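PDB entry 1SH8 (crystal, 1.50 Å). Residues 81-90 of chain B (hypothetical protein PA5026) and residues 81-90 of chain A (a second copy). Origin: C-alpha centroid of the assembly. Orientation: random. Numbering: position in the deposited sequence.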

ATOM      1  N   ILE B  81      -4.565  -0.316  16.768  1.00 16.01           N
ATOM      2  CA  ILE B  81      -3.448  -1.103  16.263  1.00 17.66           C
ATOM      3  C   ILE B  81      -3.948  -1.784  14.992  1.00 16.56           C
ATOM      4  O   ILE B  81      -4.972  -2.473  15.009  1.00 16.59           O
ATOM      5  CB  ILE B  81      -2.997  -2.196  17.263  1.00 19.34           C
ATOM      6  CG1 ILE B  81      -2.506  -1.550  18.561  1.00 21.47           C
ATOM      7  CG2 ILE B  81      -1.882  -3.033  16.646  1.00 21.38           C
ATOM      8  CD1 ILE B  81      -2.072  -2.555  19.608  1.00 25.75           C
ATOM      9  N   VAL B  82      -3.252  -1.559  13.883  1.00 15.00           N
ATOM     10  CA  VAL B  82      -3.640  -2.189  12.632  1.00 13.74           C
ATOM     11  C   VAL B  82      -2.919  -3.535  12.562  1.00 12.12           C
ATOM     12  O   VAL B  82      -1.696  -3.605  12.687  1.00 12.44           O
ATOM     13  CB  VAL B  82      -3.277  -1.297  11.412  1.00 14.57           C
ATOM     14  CG1 VAL B  82      -1.777  -1.012  11.373  1.00 16.27           C
ATOM     15  CG2 VAL B  82      -3.736  -1.969  10.131  1.00 14.68           C
ATOM     16  N   LYS B  83      -3.688  -4.607  12.406  1.00 11.01           N
ATOM     17  CA  LYS B  83      -3.120  -5.950  12.340  1.00 11.82           C
ATOM     18  C   LYS B  83      -2.716  -6.289  10.911  1.00 10.59           C
ATOM     19  O   LYS B  83      -1.626  -6.808  10.660  1.00  9.53           O
ATOM     20  CB  LYS B  83      -4.133  -6.985  12.846  1.00 13.50           C
ATOM     21  CG  LYS B  83      -4.703  -6.687  14.231  1.00 16.82           C
ATOM     22  CD  LYS B  83      -3.620  -6.601  15.287  1.00 20.64           C
ATOM     23  CE  LYS B  83      -2.918  -7.930  15.468  1.00 24.17           C
ATOM     24  NZ  LYS B  83      -1.864  -7.863  16.525  1.00 28.33           N
ATOM     25  N   GLU B  84      -3.609  -6.003   9.975  1.00  9.69           N
ATOM     26  CA  GLU B  84      -3.327  -6.277   8.579  1.00  9.42           C
ATOM     27  C   GLU B  84      -4.316  -5.573   7.681  1.00  9.77           C
ATOM     28  O   GLU B  84      -5.380  -5.137   8.127  1.00  8.79           O
ATOM     29  CB  GLU B  84      -3.376  -7.783   8.305  1.00 10.99           C
ATOM     30  CG  GLU B  84      -4.689  -8.452   8.685  1.00 12.73           C
ATOM     31  CD  GLU B  84      -4.713  -9.935   8.331  1.00 14.87           C
ATOM     32  OE1 GLU B  84      -3.808 -10.669   8.785  1.00 14.55           O
ATOM     33  OE2 GLU B  84      -5.634 -10.364   7.603  1.00 14.80           O
ATOM     34  N   MET B  85      -3.949  -5.466   6.410  1.00  9.43           N
ATOM     35  CA  MET B  85      -4.791  -4.836   5.410  1.00  8.58           C
ATOM     36  C   MET B  85      -4.699  -5.613   4.109  1.00  9.26           C
ATOM     37  O   MET B  85      -3.625  -6.080   3.729  1.00  9.31           O
ATOM     38  CB  MET B  85      -4.350  -3.395   5.167  1.00  9.98           C
ATOM     39  CG  MET B  85      -4.720  -2.437   6.291  1.00 13.49           C
ATOM     40  SD  MET B  85      -4.320  -0.709   5.905  1.00 10.73           S
ATOM     41  CE  MET B  85      -5.374  -0.435   4.431  1.00 11.54           C
ATOM     42  N   THR B  86      -5.835  -5.762   3.442  1.00  7.94           N
ATOM     43  CA  THR B  86      -5.889  -6.458   2.169  1.00  8.48           C
ATOM     44  C   THR B  86      -6.474  -5.513   1.142  1.00  9.42           C
ATOM     45  O   THR B  86      -7.482  -4.855   1.397  1.00  9.37           O
ATOM     46  CB  THR B  86      -6.782  -7.711   2.227  1.00  8.94           C
ATOM     47  OG1 THR B  86      -6.193  -8.682   3.100  1.00 11.31           O
ATOM     48  CG2 THR B  86      -6.934  -8.316   0.838  1.00  9.30           C
ATOM     49  N   LEU B  87      -5.825  -5.441  -0.015  1.00  9.51           N
ATOM     50  CA  LEU B  87      -6.279  -4.591  -1.105  1.00 10.18           C
ATOM     51  C   LEU B  87      -6.587  -5.455  -2.314  1.00 10.44           C
ATOM     52  O   LEU B  87      -5.859  -6.399  -2.618  1.00  9.86           O
ATOM     53  CB  LEU B  87      -5.200  -3.576  -1.495  1.00 12.33           C
ATOM     54  CG  LEU B  87      -5.224  -2.171  -0.889  1.00 16.07           C
ATOM     55  CD1 LEU B  87      -6.409  -1.399  -1.456  1.00 16.97           C
ATOM     56  CD2 LEU B  87      -5.294  -2.256   0.630  1.00 16.44           C
ATOM     57  N   ARG B  88      -7.682  -5.138  -2.985  1.00  9.93           N
ATOM     58  CA  ARG B  88      -8.059  -5.846  -4.190  1.00 11.79           C
ATOM     59  C   ARG B  88      -8.128  -4.756  -5.250  1.00 10.66           C
ATOM     60  O   ARG B  88      -8.885  -3.792  -5.112  1.00  9.56           O
ATOM     61  CB  ARG B  88      -9.413  -6.525  -4.013  1.00 15.92           C
ATOM     62  CG  ARG B  88      -9.839  -7.375  -5.187  1.00 24.34           C
ATOM     63  CD  ARG B  88     -10.949  -8.329  -4.760  1.00 32.60           C
ATOM     64  NE  ARG B  88     -11.470  -9.112  -5.880  1.00 39.08           N
ATOM     65  CZ  ARG B  88     -12.240  -8.620  -6.848  1.00 41.33           C
ATOM     66  NH1 ARG B  88     -12.588  -7.340  -6.839  1.00 42.75           N
ATOM     67  NH2 ARG B  88     -12.665  -9.413  -7.824  1.00 43.56           N
ATOM     68  N   PHE B  89      -7.307  -4.895  -6.286  1.00 10.44           N
ATOM     69  CA  PHE B  89      -7.252  -3.921  -7.369  1.00 11.08           C
ATOM     70  C   PHE B  89      -8.138  -4.429  -8.499  1.00 12.37           C
ATOM     71  O   PHE B  89      -7.753  -5.310  -9.268  1.00 12.20           O
ATOM     72  CB  PHE B  89      -5.793  -3.748  -7.799  1.00 10.17           C
ATOM     73  CG  PHE B  89      -4.895  -3.328  -6.668  1.00  9.21           C
ATOM     74  CD1 PHE B  89      -4.895  -2.010  -6.214  1.00  9.77           C
ATOM     75  CD2 PHE B  89      -4.102  -4.260  -6.006  1.00  8.81           C
ATOM     76  CE1 PHE B  89      -4.122  -1.630  -5.119  1.00  9.83           C
ATOM     77  CE2 PHE B  89      -3.324  -3.892  -4.909  1.00  9.63           C
ATOM     78  CZ  PHE B  89      -3.333  -2.574  -4.464  1.00  9.14           C
ATOM     79  N   ARG B  90      -9.338  -3.860  -8.571  1.00 13.33           N
ATOM     80  CA  ARG B  90     -10.344  -4.259  -9.544  1.00 15.78           C
ATOM     81  C   ARG B  90     -10.209  -3.701 -10.952  1.00 17.07           C
ATOM     82  O   ARG B  90     -10.382  -4.437 -11.928  1.00 18.54           O
ATOM     83  CB  ARG B  90     -11.729  -3.911  -9.009  1.00 17.43           C
ATOM     84  CG  ARG B  90     -12.071  -4.605  -7.711  1.00 25.16           C
ATOM     85  CD  ARG B  90     -13.535  -4.392  -7.381  1.00 29.54           C
ATOM     86  NE  ARG B  90     -14.371  -4.627  -8.554  1.00 32.98           N
ATOM     87  CZ  ARG B  90     -15.691  -4.477  -8.572  1.00 36.74           C
ATOM     88  NH1 ARG B  90     -16.334  -4.092  -7.475  1.00 38.58           N
ATOM     89  NH2 ARG B  90     -16.368  -4.705  -9.690  1.00 37.67           N
TER
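Chain A (81-90) IVKEMTLRFR

Residues 81-89 of chain A form a strand, extended except at Lys A83, where psi falls to -47° as it does at Lys B83 (-46°). It pairs edge to edge with the same segment of chain B, so that two copies of the protein share a continuous antiparallel sheet. The N-to-C directions differ by 174°, and the strand axes approach to 4.7 Å. Thr A86 lies opposite Thr B86 at the centre of the register; from there Leu A87 faces Met B85, Arg A88 faces Glu B84 and Phe A89 faces Lys B83, with the reciprocal pairs on the other side.

Backbone hydrogen bonds hold this register. Leu A87 N donates to Met B85 O (2.8 Å) and Met B85 N to Leu A87 O (3.0 Å), closing one ring; Leu B87 N to Met A85 O (2.8 Å) and Met A85 N to Leu B87 O (2.9 Å) close its counterpart. Farther out, Phe A89 N reaches Lys B83 O at 2.9 Å and Phe B89 N reaches Lys A83 O at 2.8 Å. The non-hydrogen-bonded pairs, Thr with Thr between the rings and Arg with Glu just outside each, bring the chains closer, and CA-H groups point at carbonyls, as in Thr A86 CA to Met B85 O (3.4 Å) and Glu A84 CA to Leu B87 O (3.2 Å). A water bridges the strands at the centre, donating to Met A85 O and Met B85 O, each at 3.1 Å.

One face of the sheet carries the Glu, Thr and Arg side chains. The two threonines, whose beta-branched shape suits a strand, join through Thr A86 OG1 and Thr B86 OG1 at 2.9 Å; either could be the donor. Glutamate and arginine, opposite in charge and long enough to span the strands, flank this pair. Arg A88 NH1 makes a salt bridge with Glu B84 OE1 at 2.7 Å, the carboxylate meeting the guanidinium edge near its plane. The related bridge, Arg B88 NE to Glu A84 OE1, is long at 3.8 Å, and a water links the same two atoms. The two copies thus depart from exact symmetry here.

Met A85, Leu A87 and their chain B equivalents occupy the opposite face, where apolar side chains suit their buried surroundings. At the ends of the pairing, each phenylalanine points its CA-to-CB bond toward the other strand. Its broad apolar ring packs against a valine: Phe A89 CD2 lies 3.8 Å from Val B82 CG1, and Phe B89 CD2 lies 3.7 Å from Val A82 CG1. In the latter pair the valine methyl makes an off-centre CH-pi contact.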

ATOM      1  N   ILE A  81       0.968  -6.268 -13.366  1.00  8.81           N
ATOM      2  CA  ILE A  81      -0.045  -5.542 -12.613  1.00  9.46           C
ATOM      3  C   ILE A  81      -0.265  -6.342 -11.342  1.00  9.20           C
ATOM      4  O   ILE A  81      -0.140  -7.570 -11.342  1.00 10.61           O
ATOM      5  CB  ILE A  81      -1.407  -5.417 -13.342  1.00 12.04           C
ATOM      6  CG1 ILE A  81      -1.931  -6.798 -13.723  1.00 14.39           C
ATOM      7  CG2 ILE A  81      -1.280  -4.512 -14.543  1.00 15.55           C
ATOM      8  CD1 ILE A  81      -3.347  -6.767 -14.252  1.00 19.65           C
ATOM      9  N   VAL A  82      -0.558  -5.654 -10.251  1.00  8.03           N
ATOM     10  CA  VAL A  82      -0.825  -6.351  -9.008  1.00  8.39           C
ATOM     11  C   VAL A  82      -2.348  -6.492  -8.931  1.00  8.31           C
ATOM     12  O   VAL A  82      -3.075  -5.529  -9.180  1.00  9.28           O
ATOM     13  CB  VAL A  82      -0.247  -5.578  -7.786  1.00  7.73           C
ATOM     14  CG1 VAL A  82      -0.783  -4.155  -7.743  1.00  8.28           C
ATOM     15  CG2 VAL A  82      -0.570  -6.330  -6.502  1.00  8.23           C
ATOM     16  N   LYS A  83      -2.826  -7.698  -8.629  1.00  7.26           N
ATOM     17  CA  LYS A  83      -4.266  -7.958  -8.555  1.00  8.33           C
ATOM     18  C   LYS A  83      -4.818  -7.805  -7.143  1.00  8.63           C
ATOM     19  O   LYS A  83      -5.874  -7.208  -6.939  1.00  8.69           O
ATOM     20  CB  LYS A  83      -4.579  -9.367  -9.065  1.00 10.89           C
ATOM     21  CG  LYS A  83      -4.160  -9.635 -10.505  1.00 14.89           C
ATOM     22  CD  LYS A  83      -4.700  -8.583 -11.461  1.00 19.50           C
ATOM     23  CE  LYS A  83      -6.222  -8.528 -11.446  1.00 22.84           C
ATOM     24  NZ  LYS A  83      -6.743  -7.480 -12.376  1.00 26.80           N
ATOM     25  N   GLU A  84      -4.124  -8.393  -6.174  1.00  8.40           N
ATOM     26  CA  GLU A  84      -4.527  -8.285  -4.778  1.00  8.95           C
ATOM     27  C   GLU A  84      -3.339  -8.542  -3.885  1.00  7.97           C
ATOM     28  O   GLU A  84      -2.379  -9.203  -4.283  1.00  8.31           O
ATOM     29  CB  GLU A  84      -5.692  -9.221  -4.440  1.00 11.22           C
ATOM     30  CG  GLU A  84      -5.700 -10.557  -5.125  1.00 13.95           C
ATOM     31  CD  GLU A  84      -7.027 -11.290  -4.926  1.00 15.28           C
ATOM     32  OE1 GLU A  84      -8.074 -10.803  -5.415  1.00 17.46           O
ATOM     33  OE2 GLU A  84      -7.024 -12.352  -4.275  1.00 14.41           O
ATOM     34  N   MET A  85      -3.392  -7.997  -2.678  1.00  6.74           N
ATOM     35  CA  MET A  85      -2.279  -8.135  -1.761  1.00  7.07           C
ATOM     36  C   MET A  85      -2.715  -7.941  -0.322  1.00  7.83           C
ATOM     37  O   MET A  85      -3.547  -7.083  -0.020  1.00  7.74           O
ATOM     38  CB  MET A  85      -1.201  -7.106  -2.123  1.00  7.08           C
ATOM     39  CG  MET A  85       0.061  -7.139  -1.266  1.00  9.54           C
ATOM     40  SD  MET A  85       1.377  -6.043  -1.916  1.00  6.22           S
ATOM     41  CE  MET A  85       1.415  -6.461  -3.535  1.00 17.43           C
ATOM     42  N   THR A  86      -2.150  -8.767   0.550  1.00  7.39           N
ATOM     43  CA  THR A  86      -2.409  -8.707   1.975  1.00  6.90           C
ATOM     44  C   THR A  86      -1.082  -8.361   2.632  1.00  7.64           C
ATOM     45  O   THR A  86      -0.052  -8.947   2.291  1.00  7.62           O
ATOM     46  CB  THR A  86      -2.895 -10.067   2.512  1.00  8.71           C
ATOM     47  OG1 THR A  86      -4.180 -10.365   1.953  1.00  8.60           O
ATOM     48  CG2 THR A  86      -2.992 -10.042   4.040  1.00  8.50           C
ATOM     49  N   LEU A  87      -1.106  -7.397   3.550  1.00  7.04           N
ATOM     50  CA  LEU A  87       0.096  -6.978   4.274  1.00  6.75           C
ATOM     51  C   LEU A  87      -0.197  -7.107   5.766  1.00  6.48           C
ATOM     52  O   LEU A  87      -1.116  -6.470   6.272  1.00  7.11           O
ATOM     53  CB  LEU A  87       0.451  -5.525   3.939  1.00  6.96           C
ATOM     54  CG  LEU A  87       1.701  -4.946   4.620  1.00  6.95           C
ATOM     55  CD1 LEU A  87       2.937  -5.765   4.243  1.00  6.84           C
ATOM     56  CD2 LEU A  87       1.885  -3.490   4.207  1.00  7.56           C
ATOM     57  N   ARG A  88       0.569  -7.944   6.459  1.00  6.73           N
ATOM     58  CA  ARG A  88       0.368  -8.163   7.889  1.00  6.55           C
ATOM     59  C   ARG A  88       1.478  -7.475   8.677  1.00  6.92           C
ATOM     60  O   ARG A  88       2.661  -7.705   8.435  1.00  8.39           O
ATOM     61  CB  ARG A  88       0.361  -9.668   8.192  1.00  7.26           C
ATOM     62  CG  ARG A  88      -0.595 -10.481   7.315  1.00  9.28           C
ATOM     63  CD  ARG A  88      -0.524 -11.973   7.639  1.00 11.81           C
ATOM     64  NE  ARG A  88      -0.981 -12.805   6.523  1.00 14.39           N
ATOM     65  CZ  ARG A  88      -2.255 -13.041   6.217  1.00 15.54           C
ATOM     66  NH1 ARG A  88      -3.234 -12.520   6.943  1.00 14.94           N
ATOM     67  NH2 ARG A  88      -2.549 -13.797   5.165  1.00 17.25           N
ATOM     68  N   PHE A  89       1.090  -6.626   9.622  1.00  7.29           N
ATOM     69  CA  PHE A  89       2.050  -5.881  10.426  1.00  7.99           C
ATOM     70  C   PHE A  89       2.375  -6.653  11.700  1.00  8.40           C
ATOM     71  O   PHE A  89       1.481  -6.970  12.491  1.00  9.25           O
ATOM     72  CB  PHE A  89       1.462  -4.503  10.742  1.00  8.46           C
ATOM     73  CG  PHE A  89       1.063  -3.727   9.510  1.00  8.25           C
ATOM     74  CD1 PHE A  89       2.025  -3.074   8.739  1.00  8.38           C
ATOM     75  CD2 PHE A  89      -0.270  -3.681   9.098  1.00  8.49           C
ATOM     76  CE1 PHE A  89       1.664  -2.386   7.571  1.00  9.37           C
ATOM     77  CE2 PHE A  89      -0.642  -2.996   7.930  1.00  8.77           C
ATOM     78  CZ  PHE A  89       0.330  -2.348   7.167  1.00  8.89           C
ATOM     79  N   ARG A  90       3.659  -6.951  11.892  1.00  8.38           N
ATOM     80  CA  ARG A  90       4.109  -7.724  13.045  1.00  8.99           C
ATOM     81  C   ARG A  90       4.668  -6.897  14.196  1.00 11.07           C
ATOM     82  O   ARG A  90       4.396  -7.188  15.363  1.00 11.47           O
ATOM     83  CB  ARG A  90       5.160  -8.741  12.605  1.00  8.55           C
ATOM     84  CG  ARG A  90       4.711  -9.645  11.466  1.00  8.52           C
ATOM     85  CD  ARG A  90       3.341 -10.273  11.728  1.00  9.30           C
ATOM     86  NE  ARG A  90       3.127 -11.414  10.844  1.00  8.88           N
ATOM     87  CZ  ARG A  90       1.975 -12.059  10.708  1.00  9.65           C
ATOM     88  NH1 ARG A  90       0.903 -11.675  11.394  1.00  9.46           N
ATOM     89  NH2 ARG A  90       1.903 -13.108   9.902  1.00  8.19           N
TER
HETATM   90  O   HOH W   1      -5.337  -4.989 -11.123  1.00 26.52           O
HETATM   91  O   HOH W   2     -10.686 -11.767  -4.839  1.00 29.04           O
HETATM   92  O   HOH W   3      -2.139  -4.732   1.339  1.00 22.77           O
HETATM   93  O   HOH W   4      -0.496  -9.075  12.243  1.00 11.81           O
HETATM   94  O   HOH W   5      -0.082  -5.683  14.427  1.00 38.82           O